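Local coordinates for X-ray repair cross complementing protein 1 variant (Homo sapiens, PDB 6WH1) that probably acts as a scaffold that assembles DNA single-strand break repair complexes and restrains PARP1, represented here by its C-terminal BRCT domain, at residues 55-60 against 67-72; 72-77 against 88-93; 11-16 against 20-25; 76-79 against 84-87. One frame throughout, in Å; residues are numbered along the deposited sequence.

A small BRCT domain illustrates how a parallel sheet is covered from both sides by chemically different means. Contacts 1 and 4 are buried, contacts 2 and 3 only partly so. Contact 1 joins helix 55-63 to edge strand 68-70 chiefly through rings and aliphatic carbon, with no hydrogen bond across, while contact 3 binds helix 21-31 to strand 10-13 largely through an arginine that grips backbone carbonyls. Contacts 2 and 4 share helix 72-81 and lie about 7 Å apart between centres; the first lays a tyrosine over the helix backbone, the second relies on a cysteine sulfur. The indole of Trp74 connects them, its NE1 donating to the carbonyl O of Leu85.

Contact 1. Residues 55-60 against 67-72; sequences PSFEEA and LAFVRP
Helix 55-63 meets strand 68-70 at Phe57 and Phe69, and the residue leading into that strand, Leu67, at Ala60; the CA atoms of Phe57 and Phe69 are 8.2 Å apart, those of Ala60 and Leu67 7.9 Å, and no hydrogen bond spans the gap. The rings of Phe57 and Phe69 lie almost parallel, their planes at 11°, but are shifted along those planes until little of one lies above the other, with centroids 4.6 Å apart. Contact is therefore made at the rims: Phe57 CD2 sits 3.4 Å from Phe69 CD2, over one face of the Phe69 ring. That same face also receives CB of Phe57, an off-centre CH-pi approach 4.2 Å from the ring centroid. Phe69 reaches the helix because its CG stands anti to the carbonyl carbon (chi1 -59°), which carries CZ to within 3.5 Å of the Phe57 backbone O. On the opposite face of the Phe69 ring lies CD1 of Leu67, whose other methyl, CD2, meets Ala60 CB at 3.7 Å. With an alanine at Phe69, a gap would probably open between helix and strand, and Phe57 CD2 would lose the flat neighbour it rests on. Trp53 adds a third ring, edge-to-face with Phe69, and Leu67 and Phe69 both rest on Val47; the contact lies within the beta-alpha-beta unit of strand 46-48, helix 55-63 and strand 68-70.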
loop_
_atom_site.group_PDB
_atom_site.type_symbol
_atom_site.label_atom_id
_atom_site.label_comp_id
_atom_site.label_asym_id
_atom_site.label_seq_id
_atom_site.Cartn_x
_atom_site.Cartn_y
_atom_site.Cartn_z
ATOM N N PRO A 55 -11.989 23.658 -3.479
ATOM C CA PRO A 55 -12.618 24.033 -2.200
ATOM C C PRO A 55 -12.856 22.894 -1.215
ATOM O O PRO A 55 -12.994 23.137 -0.007
ATOM C CB PRO A 55 -13.948 24.654 -2.646
ATOM C CG PRO A 55 -13.637 25.249 -3.964
ATOM C CD PRO A 55 -12.668 24.302 -4.621
ATOM N N SER A 56 -12.918 21.653 -1.702
ATOM C CA SER A 56 -13.082 20.533 -0.780
ATOM C C SER A 56 -11.865 20.375 0.124
ATOM O O SER A 56 -11.996 19.887 1.252
ATOM C CB SER A 56 -13.358 19.242 -1.553
ATOM O OG SER A 56 -12.222 18.823 -2.288
ATOM N N PHE A 57 -10.686 20.798 -0.340
ATOM C CA PHE A 57 -9.511 20.831 0.528
ATOM C C PHE A 57 -9.761 21.730 1.735
ATOM O O PHE A 57 -9.519 21.341 2.883
ATOM C CB PHE A 57 -8.283 21.327 -0.249
ATOM C CG PHE A 57 -7.725 20.340 -1.253
ATOM C CD1 PHE A 57 -8.553 19.523 -2.007
ATOM C CD2 PHE A 57 -6.358 20.264 -1.466
ATOM C CE1 PHE A 57 -8.025 18.638 -2.930
ATOM C CE2 PHE A 57 -5.828 19.382 -2.388
ATOM C CZ PHE A 57 -6.660 18.568 -3.120
ATOM N N GLU A 58 -10.255 22.944 1.486
ATOM C CA GLU A 58 -10.539 23.874 2.572
ATOM C C GLU A 58 -11.639 23.340 3.481
ATOM O O GLU A 58 -11.585 23.513 4.709
ATOM C CB GLU A 58 -10.921 25.237 1.990
ATOM C CG GLU A 58 -11.147 26.316 3.025
ATOM C CD GLU A 58 -11.324 27.689 2.412
ATOM O OE1 GLU A 58 -11.043 27.847 1.205
ATOM O OE2 GLU A 58 -11.742 28.609 3.144
ATOM N N GLU A 59 -12.645 22.685 2.893
ATOM C CA GLU A 59 -13.714 22.103 3.702
ATOM C C GLU A 59 -13.177 21.011 4.623
ATOM O O GLU A 59 -13.589 20.909 5.784
ATOM C CB GLU A 59 -14.818 21.550 2.802
ATOM C CG GLU A 59 -15.773 22.608 2.275
ATOM C CD GLU A 59 -16.206 23.593 3.347
ATOM O OE1 GLU A 59 -15.939 24.805 3.183
ATOM O OE2 GLU A 59 -16.814 23.157 4.349
ATOM N N ALA A 60 -12.259 20.180 4.121
ATOM C CA ALA A 60 -11.640 19.165 4.968
ATOM C C ALA A 60 -10.740 19.792 6.027
ATOM O O ALA A 60 -10.617 19.250 7.134
ATOM C CB ALA A 60 -10.849 18.180 4.109
ATOM N N LEU A 67 -4.547 18.573 9.173
ATOM C CA LEU A 67 -4.434 17.836 7.923
ATOM C C LEU A 67 -3.437 18.506 6.987
ATOM O O LEU A 67 -3.341 19.734 6.930
ATOM C CB LEU A 67 -5.812 17.730 7.272
ATOM C CG LEU A 67 -5.988 17.619 5.764
ATOM C CD1 LEU A 67 -5.557 16.248 5.292
ATOM C CD2 LEU A 67 -7.450 17.859 5.446
ATOM N N ALA A 68 -2.680 17.685 6.257
ATOM C CA ALA A 68 -1.660 18.158 5.332
ATOM C C ALA A 68 -1.909 17.575 3.949
ATOM O O ALA A 68 -2.294 16.408 3.817
ATOM C CB ALA A 68 -0.253 17.777 5.805
ATOM N N PHE A 69 -1.674 18.393 2.925
ATOM C CA PHE A 69 -1.875 18.020 1.531
ATOM C C PHE A 69 -0.515 17.939 0.852
ATOM O O PHE A 69 0.228 18.927 0.826
ATOM C CB PHE A 69 -2.776 19.029 0.824
ATOM C CG PHE A 69 -4.133 19.158 1.448
ATOM C CD1 PHE A 69 -4.365 20.085 2.450
ATOM C CD2 PHE A 69 -5.177 18.344 1.040
ATOM C CE1 PHE A 69 -5.615 20.204 3.025
ATOM C CE2 PHE A 69 -6.425 18.456 1.614
ATOM C CZ PHE A 69 -6.645 19.389 2.601
ATOM N N VAL A 70 -0.189 16.760 0.320
ATOM C CA VAL A 70 1.162 16.455 -0.134
ATOM C C VAL A 70 1.105 15.752 -1.485
ATOM O O VAL A 70 0.132 15.068 -1.815
ATOM C CB VAL A 70 1.931 15.577 0.885
ATOM C CG1 VAL A 70 3.414 15.701 0.661
ATOM C CG2 VAL A 70 1.586 15.952 2.318
ATOM N N ARG A 71 2.185 15.908 -2.263
ATOM C CA ARG A 71 2.333 15.306 -3.577
ATOM C C ARG A 71 2.951 13.915 -3.470
ATOM O O ARG A 71 3.656 13.613 -2.500
ATOM C CB ARG A 71 3.203 16.189 -4.465
ATOM C CG ARG A 71 2.620 17.573 -4.701
ATOM C CD ARG A 71 1.867 17.634 -6.016
ATOM N NE ARG A 71 1.291 18.953 -6.259
ATOM C CZ ARG A 71 0.010 19.167 -6.534
ATOM N NH1 ARG A 71 -0.833 18.145 -6.603
ATOM N NH2 ARG A 71 -0.430 20.403 -6.743
ATOM N N PRO A 72 2.693 13.050 -4.457
ATOM C CA PRO A 72 3.255 11.684 -4.412
ATOM C C PRO A 72 4.777 11.639 -4.380
ATOM O O PRO A 72 5.354 10.611 -3.973
ATOM C CB PRO A 72 2.704 11.039 -5.692
ATOM C CG PRO A 72 1.460 11.812 -6.003
ATOM C CD PRO A 72 1.736 13.222 -5.566
#

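Contact 2. Residues 72-77 against 88-93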
loop_
_atom_site.group_PDB
_atom_site.type_symbol
_atom_site.label_atom_id
_atom_site.label_comp_id
_atom_site.label_asym_id
_atom_site.label_seq_id
_atom_site.Cartn_x
_atom_site.Cartn_y
_atom_site.Cartn_z
ATOM N N PRO A 72 2.693 13.050 -4.457
ATOM C CA PRO A 72 3.255 11.684 -4.412
ATOM C C PRO A 72 4.777 11.639 -4.380
ATOM O O PRO A 72 5.354 10.611 -3.973
ATOM C CB PRO A 72 2.704 11.039 -5.692
ATOM C CG PRO A 72 1.460 11.812 -6.003
ATOM C CD PRO A 72 1.736 13.222 -5.566
ATOM N N ARG A 73 5.452 12.712 -4.799
ATOM C CA ARG A 73 6.908 12.711 -4.749
ATOM C C ARG A 73 7.419 12.634 -3.317
ATOM O O ARG A 73 8.530 12.147 -3.086
ATOM C CB ARG A 73 7.478 13.943 -5.452
ATOM C CG ARG A 73 8.953 13.785 -5.795
ATOM C CD ARG A 73 9.579 15.080 -6.265
ATOM N NE ARG A 73 10.990 15.165 -5.894
ATOM C CZ ARG A 73 11.671 16.303 -5.821
ATOM N NH1 ARG A 73 11.069 17.452 -6.101
ATOM N NH2 ARG A 73 12.950 16.294 -5.471
ATOM N N TRP A 74 6.630 13.101 -2.347
ATOM C CA TRP A 74 7.000 12.908 -0.948
ATOM C C TRP A 74 7.186 11.432 -0.637
ATOM O O TRP A 74 8.207 11.026 -0.072
ATOM C CB TRP A 74 5.938 13.507 -0.029
ATOM C CG TRP A 74 6.209 13.283 1.433
ATOM C CD1 TRP A 74 7.417 13.368 2.064
ATOM C CD2 TRP A 74 5.253 12.934 2.446
ATOM N NE1 TRP A 74 7.273 13.100 3.404
ATOM C CE2 TRP A 74 5.955 12.832 3.666
ATOM C CE3 TRP A 74 3.874 12.705 2.441
ATOM C CZ2 TRP A 74 5.323 12.507 4.868
ATOM C CZ3 TRP A 74 3.248 12.381 3.638
ATOM C CH2 TRP A 74 3.975 12.285 4.833
ATOM N N ILE A 75 6.195 10.612 -0.995
ATOM C CA ILE A 75 6.280 9.175 -0.762
ATOM C C ILE A 75 7.457 8.581 -1.524
ATOM O O ILE A 75 8.230 7.772 -0.982
ATOM C CB ILE A 75 4.951 8.502 -1.157
ATOM C CG1 ILE A 75 3.761 9.265 -0.565
ATOM C CG2 ILE A 75 4.935 7.052 -0.721
ATOM C CD1 ILE A 75 3.609 9.106 0.927
ATOM N N TYR A 76 7.616 8.974 -2.794
ATOM C CA TYR A 76 8.702 8.417 -3.600
ATOM C C TYR A 76 10.059 8.692 -2.962
ATOM O O TYR A 76 10.881 7.783 -2.803
ATOM C CB TYR A 76 8.666 8.983 -5.019
ATOM C CG TYR A 76 7.383 8.714 -5.757
ATOM C CD1 TYR A 76 6.711 7.509 -5.600
ATOM C CD2 TYR A 76 6.840 9.667 -6.605
ATOM C CE1 TYR A 76 5.533 7.263 -6.269
ATOM C CE2 TYR A 76 5.664 9.430 -7.279
ATOM C CZ TYR A 76 5.015 8.226 -7.109
ATOM O OH TYR A 76 3.841 7.985 -7.776
ATOM N N SER A 77 10.311 9.949 -2.588
ATOM C CA SER A 77 11.609 10.307 -2.023
ATOM C C SER A 77 11.791 9.752 -0.623
ATOM O O SER A 77 12.925 9.472 -0.215
ATOM C CB SER A 77 11.786 11.826 -2.020
ATOM O OG SER A 77 11.281 12.407 -3.206
ATOM N N GLN A 88 6.435 18.986 4.128
ATOM C CA GLN A 88 6.363 20.378 3.698
ATOM C C GLN A 88 7.155 20.623 2.422
ATOM O O GLN A 88 6.847 21.570 1.689
ATOM C CB GLN A 88 6.870 21.313 4.799
ATOM C CG GLN A 88 6.089 21.242 6.101
ATOM C CD GLN A 88 6.748 20.322 7.113
ATOM O OE1 GLN A 88 6.958 19.138 6.843
ATOM N NE2 GLN A 88 7.092 20.864 8.280
ATOM N N LEU A 89 8.159 19.787 2.133
ATOM C CA LEU A 89 8.920 19.966 0.901
ATOM C C LEU A 89 8.082 19.713 -0.349
ATOM O O LEU A 89 8.464 20.159 -1.435
ATOM C CB LEU A 89 10.139 19.045 0.896
ATOM C CG LEU A 89 11.448 19.556 1.497
ATOM C CD1 LEU A 89 12.498 18.456 1.465
ATOM C CD2 LEU A 89 11.932 20.779 0.750
ATOM N N TYR A 90 6.946 19.024 -0.222
ATOM C CA TYR A 90 6.165 18.578 -1.371
ATOM C C TYR A 90 4.695 18.944 -1.225
ATOM O O TYR A 90 3.822 18.247 -1.752
ATOM C CB TYR A 90 6.315 17.067 -1.571
ATOM C CG TYR A 90 7.733 16.567 -1.380
ATOM C CD1 TYR A 90 8.197 16.188 -0.125
ATOM C CD2 TYR A 90 8.607 16.478 -2.456
ATOM C CE1 TYR A 90 9.492 15.733 0.049
ATOM C CE2 TYR A 90 9.904 16.026 -2.290
ATOM C CZ TYR A 90 10.340 15.656 -1.038
ATOM O OH TYR A 90 11.629 15.205 -0.872
ATOM N N GLY A 91 4.403 20.037 -0.522
ATOM C CA GLY A 91 3.032 20.350 -0.183
ATOM C C GLY A 91 2.228 20.927 -1.339
ATOM O O GLY A 91 2.761 21.479 -2.304
ATOM N N VAL A 92 0.911 20.779 -1.217
ATOM C CA VAL A 92 -0.065 21.358 -2.133
ATOM C C VAL A 92 -0.772 22.495 -1.406
ATOM O O VAL A 92 -1.231 22.322 -0.271
ATOM C CB VAL A 92 -1.077 20.301 -2.611
ATOM C CG1 VAL A 92 -1.958 20.858 -3.726
ATOM C CG2 VAL A 92 -0.357 19.032 -3.055
ATOM N N VAL A 93 -0.849 23.658 -2.044
ATOM C CA VAL A 93 -1.493 24.824 -1.442
ATOM C C VAL A 93 -2.385 25.477 -2.495
ATOM O O VAL A 93 -2.284 25.158 -3.689
ATOM C CB VAL A 93 -0.455 25.831 -0.887
ATOM C CG1 VAL A 93 0.447 25.170 0.149
ATOM C CG2 VAL A 93 0.353 26.438 -2.015
#
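Tyr90 lays one face of its ring against the first turn of helix 72-81, with Trp74, Arg73 and Ser77 grouped around it. The CA of Trp74 stands over this face, 3.8 Å from the centroid and close to the ring normal, a CH-pi contact made by the helix backbone itself. Beside it, Trp74 CB comes within 3.5 Å of Tyr90 CD1. With CG anti to the backbone N (chi1 177°), the indole swings past the ring: its five-membered ring and the phenol are inclined at 27° and share little overlap. Arg73 behaves differently. Its guanidinium is nearly perpendicular to the phenol, the planes 80° apart, and presents a face to Tyr90 CE2, which lies 3.9 Å from Arg73 NE. At the far end of the ring, Tyr90 OH approaches CB of Ser77 at 3.6 Å. The hydroxyl of Ser77 is engaged within the helix, OG donating to Arg73 O at 2.8 Å. Leu89 CB covers the opposite face of the phenol. Trp74 packs against Phe46 and Ile48 and bonds through NE1 to Leu85 O; with Cys78 four residues on, it forms the W-x-x-x-C motif that marks the last helix of BRCT domains.

Contact 3. Residues 11-16 against 20-25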
loop_
_atom_site.group_PDB
_atom_site.type_symbol
_atom_site.label_atom_id
_atom_site.label_comp_id
_atom_site.label_asym_id
_atom_site.label_seq_id
_atom_site.Cartn_x
_atom_site.Cartn_y
_atom_site.Cartn_z
ATOM N N PHE A 11 -3.296 7.908 5.670
ATOM C CA PHE A 11 -3.179 8.470 4.335
ATOM C C PHE A 11 -4.471 8.241 3.560
ATOM O O PHE A 11 -5.138 7.212 3.720
ATOM C CB PHE A 11 -2.011 7.832 3.555
ATOM C CG PHE A 11 -0.656 8.072 4.170
ATOM C CD1 PHE A 11 -0.255 7.375 5.299
ATOM C CD2 PHE A 11 0.223 8.984 3.607
ATOM C CE1 PHE A 11 0.990 7.592 5.862
ATOM C CE2 PHE A 11 1.467 9.211 4.170
ATOM C CZ PHE A 11 1.853 8.511 5.298
ATOM N N PHE A 12 -4.819 9.209 2.713
ATOM C CA PHE A 12 -5.890 9.043 1.741
ATOM C C PHE A 12 -5.396 9.531 0.393
ATOM O O PHE A 12 -4.904 10.658 0.277
ATOM C CB PHE A 12 -7.161 9.804 2.130
ATOM C CG PHE A 12 -8.275 9.666 1.122
ATOM C CD1 PHE A 12 -8.918 8.448 0.938
ATOM C CD2 PHE A 12 -8.665 10.748 0.344
ATOM C CE1 PHE A 12 -9.944 8.317 0.007
ATOM C CE2 PHE A 12 -9.691 10.624 -0.591
ATOM C CZ PHE A 12 -10.329 9.405 -0.761
ATOM N N LEU A 13 -5.522 8.678 -0.619
ATOM C CA LEU A 13 -5.129 9.016 -1.982
ATOM C C LEU A 13 -6.352 9.579 -2.700
ATOM O O LEU A 13 -7.319 8.854 -2.955
ATOM C CB LEU A 13 -4.570 7.787 -2.694
ATOM C CG LEU A 13 -3.582 6.952 -1.868
ATOM C CD1 LEU A 13 -3.059 5.767 -2.661
ATOM C CD2 LEU A 13 -2.425 7.805 -1.361
ATOM N N TYR A 14 -6.316 10.871 -3.011
ATOM C CA TYR A 14 -7.456 11.574 -3.583
ATOM C C TYR A 14 -7.190 11.887 -5.048
ATOM O O TYR A 14 -6.125 12.411 -5.394
ATOM C CB TYR A 14 -7.748 12.860 -2.805
ATOM C CG TYR A 14 -8.778 13.768 -3.449
ATOM C CD1 TYR A 14 -10.132 13.487 -3.356
ATOM C CD2 TYR A 14 -8.395 14.915 -4.138
ATOM C CE1 TYR A 14 -11.076 14.314 -3.937
ATOM C CE2 TYR A 14 -9.330 15.749 -4.722
ATOM C CZ TYR A 14 -10.670 15.443 -4.618
ATOM O OH TYR A 14 -11.609 16.269 -5.194
ATOM N N GLY A 15 -8.157 11.566 -5.899
ATOM C CA GLY A 15 -8.058 11.879 -7.308
ATOM C C GLY A 15 -7.402 10.778 -8.113
ATOM O O GLY A 15 -7.158 9.659 -7.646
ATOM N N GLU A 16 -7.106 11.121 -9.362
ATOM C CA GLU A 16 -6.506 10.196 -10.312
ATOM C C GLU A 16 -5.004 10.427 -10.399
ATOM O O GLU A 16 -4.537 11.570 -10.437
ATOM C CB GLU A 16 -7.138 10.351 -11.696
ATOM N N ASP A 20 0.603 3.774 -13.165
ATOM C CA ASP A 20 0.553 2.891 -12.006
ATOM C C ASP A 20 0.927 3.612 -10.715
ATOM O O ASP A 20 1.275 2.962 -9.718
ATOM C CB ASP A 20 1.467 1.684 -12.228
ATOM C CG ASP A 20 2.954 2.044 -12.199
ATOM O OD1 ASP A 20 3.780 1.114 -12.304
ATOM O OD2 ASP A 20 3.308 3.240 -12.089
ATOM N N GLU A 21 0.888 4.947 -10.726
ATOM C CA GLU A 21 1.310 5.709 -9.557
ATOM C C GLU A 21 0.484 5.339 -8.334
ATOM O O GLU A 21 1.008 5.291 -7.217
ATOM C CB GLU A 21 1.208 7.207 -9.841
ATOM C CG GLU A 21 2.390 7.790 -10.606
ATOM C CD GLU A 21 2.693 9.222 -10.201
ATOM O OE1 GLU A 21 1.815 9.867 -9.588
ATOM O OE2 GLU A 21 3.809 9.699 -10.491
ATOM N N ARG A 22 -0.809 5.070 -8.527
ATOM C CA ARG A 22 -1.664 4.695 -7.404
ATOM C C ARG A 22 -1.161 3.416 -6.744
ATOM O O ARG A 22 -1.025 3.345 -5.513
ATOM C CB ARG A 22 -3.106 4.533 -7.886
ATOM C CG ARG A 22 -4.110 4.227 -6.786
ATOM C CD ARG A 22 -5.542 4.414 -7.275
ATOM N NE ARG A 22 -6.019 5.784 -7.088
ATOM C CZ ARG A 22 -6.612 6.227 -5.981
ATOM N NH1 ARG A 22 -6.804 5.409 -4.953
ATOM N NH2 ARG A 22 -7.013 7.490 -5.902
ATOM N N ARG A 23 -0.867 2.398 -7.558
ATOM C CA ARG A 23 -0.337 1.145 -7.032
ATOM C C ARG A 23 0.997 1.365 -6.330
ATOM O O ARG A 23 1.246 0.794 -5.259
ATOM C CB ARG A 23 -0.186 0.129 -8.166
ATOM C CG ARG A 23 -0.594 -1.289 -7.800
ATOM C CD ARG A 23 -0.156 -2.290 -8.867
ATOM N NE ARG A 23 1.298 -2.425 -8.921
ATOM C CZ ARG A 23 1.992 -3.325 -8.231
ATOM N NH1 ARG A 23 1.366 -4.180 -7.433
ATOM N NH2 ARG A 23 3.312 -3.371 -8.339
ATOM N N LYS A 24 1.867 2.192 -6.914
ATOM C CA LYS A 24 3.172 2.428 -6.301
ATOM C C LYS A 24 3.030 3.109 -4.942
ATOM O O LYS A 24 3.720 2.748 -3.978
ATOM C CB LYS A 24 4.043 3.259 -7.242
ATOM C CG LYS A 24 5.452 3.513 -6.742
ATOM C CD LYS A 24 6.272 4.258 -7.787
ATOM C CE LYS A 24 7.521 3.484 -8.175
ATOM N NZ LYS A 24 8.717 3.949 -7.416
ATOM N N LEU A 25 2.131 4.093 -4.846
ATOM C CA LEU A 25 1.913 4.784 -3.579
ATOM C C LEU A 25 1.341 3.841 -2.532
ATOM O O LEU A 25 1.750 3.877 -1.363
ATOM C CB LEU A 25 0.980 5.977 -3.785
ATOM C CG LEU A 25 1.539 7.088 -4.671
ATOM C CD1 LEU A 25 0.411 7.943 -5.230
ATOM C CD2 LEU A 25 2.528 7.929 -3.878
#
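Arg22 provides the polar half of this contact, reaching from the first turn of helix 21-31 to the chain at and just after strand 10-13. A single nitrogen, NH2, donates to two backbone carbonyls, and the two bonds differ in quality. That to Gly15 O is short, 2.8 Å from NH2, lies nearly along the C=O axis and stays within the guanidinium plane. The bond to Leu13 O is longer at 3.3 Å from NH2; here the donor stands above the carbonyl plane, 69° out of it, and the oxygen is itself tilted from the guanidinium. The chain leaves the helix with CG anti to the backbone N, then bends at chi3 (-89°), which turns the guanidinium edge toward both oxygens. The backbone at Gly15 suits glycine, since a side chain there would collide with the carbonyl O of Tyr14. Strand 10-13 and helix 21-31 open a beta-alpha-beta unit of the BRCT fold, which continues into strand 35-36, and Arg22 spans the turn between its first two elements. The apolar half is slighter: CD1 of Leu13 meets CB of Leu25 at 4.2 Å, a loose contact between two buried leucines. Leu13 also packs on Ile48 of the adjoining strand, and Leu25 on Pro72 and Ile75 of helix 72-81. Outside this contact, Arg23 forms salt bridges with an acidic side chain of another protein chain.

Contact 4. Residues 76-79 against 84-87; sequences YSCN and LLPH
Cys78 covers the backbone between Leu84 and Leu85 with its sulfur, which serves as both acceptor and packing surface. The N-H of Leu85 points at SG, the nitrogen 3.4 Å from the sulfur and the N-H...S angle a nearly straight 165°. The same atom touches carbon around that bond: Leu84 CA at 4.1 Å from SG and Leu85 CB at 4.2 Å from it. With SG anti to the carbonyl carbon (chi1 -86°), the thiol is aimed out of the helix at the returning chain. Leu85 in turn lays CD1 against the helix backbone, 3.2 Å from Ser77 O. An alanine at Cys78 is likely to leave the Leu85 amide without its sulfur acceptor and to open a gap beside the Leu84-Leu85 backbone. Cys78 completes the W-x-x-x-C motif of the last BRCT helix: Trp74, one helical turn before it, donates from NE1 to Leu85 O, so the two motif residues bond the O and N of the same loop residue. Further along the loop, His87 packs on Ala68 and Val70 of strand 68-70, while Tyr76 and Asn79 lean on Tyr28, placing helix 72-81 between this loop and helix 21-31.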
loop_
_atom_site.group_PDB
_atom_site.type_symbol
_atom_site.label_atom_id
_atom_site.label_comp_id
_atom_site.label_asym_id
_atom_site.label_seq_id
_atom_site.Cartn_x
_atom_site.Cartn_y
_atom_site.Cartn_z
ATOM N N TYR A 76 7.616 8.974 -2.794
ATOM C CA TYR A 76 8.702 8.417 -3.600
ATOM C C TYR A 76 10.059 8.692 -2.962
ATOM O O TYR A 76 10.881 7.783 -2.803
ATOM C CB TYR A 76 8.666 8.983 -5.019
ATOM C CG TYR A 76 7.383 8.714 -5.757
ATOM C CD1 TYR A 76 6.711 7.509 -5.600
ATOM C CD2 TYR A 76 6.840 9.667 -6.605
ATOM C CE1 TYR A 76 5.533 7.263 -6.269
ATOM C CE2 TYR A 76 5.664 9.430 -7.279
ATOM C CZ TYR A 76 5.015 8.226 -7.109
ATOM O OH TYR A 76 3.841 7.985 -7.776
ATOM N N SER A 77 10.311 9.949 -2.588
ATOM C CA SER A 77 11.609 10.307 -2.023
ATOM C C SER A 77 11.791 9.752 -0.623
ATOM O O SER A 77 12.925 9.472 -0.215
ATOM C CB SER A 77 11.786 11.826 -2.020
ATOM O OG SER A 77 11.281 12.407 -3.206
ATOM N N CYS A 78 10.701 9.601 0.134
ATOM C CA CYS A 78 10.786 8.884 1.398
ATOM C C CYS A 78 11.310 7.477 1.171
ATOM O O CYS A 78 12.133 6.976 1.944
ATOM C CB CYS A 78 9.417 8.842 2.077
ATOM S SG CYS A 78 9.008 10.269 3.104
ATOM N N ASN A 79 10.857 6.835 0.092
ATOM C CA ASN A 79 11.383 5.514 -0.240
ATOM C C ASN A 79 12.842 5.591 -0.684
ATOM O O ASN A 79 13.653 4.729 -0.323
ATOM C CB ASN A 79 10.534 4.863 -1.331
ATOM C CG ASN A 79 11.132 3.562 -1.832
ATOM O OD1 ASN A 79 11.130 2.553 -1.127
ATOM N ND2 ASN A 79 11.661 3.586 -3.052
ATOM N N LEU A 84 11.889 9.279 6.782
ATOM C CA LEU A 84 10.709 10.141 6.801
ATOM C C LEU A 84 11.159 11.562 6.495
ATOM O O LEU A 84 11.706 12.257 7.357
ATOM C CB LEU A 84 9.993 10.072 8.145
ATOM C CG LEU A 84 8.812 11.046 8.284
ATOM C CD1 LEU A 84 7.666 10.657 7.354
ATOM C CD2 LEU A 84 8.333 11.145 9.729
ATOM N N LEU A 85 10.943 11.998 5.271
ATOM C CA LEU A 85 11.323 13.361 4.939
ATOM C C LEU A 85 10.176 14.315 5.246
ATOM O O LEU A 85 9.012 13.905 5.314
ATOM C CB LEU A 85 11.729 13.444 3.469
ATOM C CG LEU A 85 13.065 12.771 3.136
ATOM C CD1 LEU A 85 12.891 11.779 2.013
ATOM C CD2 LEU A 85 14.107 13.797 2.743
ATOM N N PRO A 86 10.467 15.598 5.472
ATOM C CA PRO A 86 9.394 16.545 5.815
ATOM C C PRO A 86 8.461 16.772 4.632
ATOM O O PRO A 86 8.870 17.278 3.581
ATOM C CB PRO A 86 10.151 17.823 6.201
ATOM C CG PRO A 86 11.483 17.694 5.549
ATOM C CD PRO A 86 11.796 16.229 5.529
ATOM N N HIS A 87 7.191 16.402 4.824
ATOM C CA HIS A 87 6.175 16.565 3.792
ATOM C C HIS A 87 6.051 18.001 3.307
ATOM O O HIS A 87 5.589 18.217 2.182
ATOM C CB HIS A 87 4.818 16.103 4.314
ATOM C CG HIS A 87 4.295 16.940 5.438
ATOM N ND1 HIS A 87 3.639 18.135 5.233
ATOM C CD2 HIS A 87 4.344 16.762 6.779
ATOM C CE1 HIS A 87 3.301 18.655 6.399
ATOM N NE2 HIS A 87 3.717 17.842 7.353
#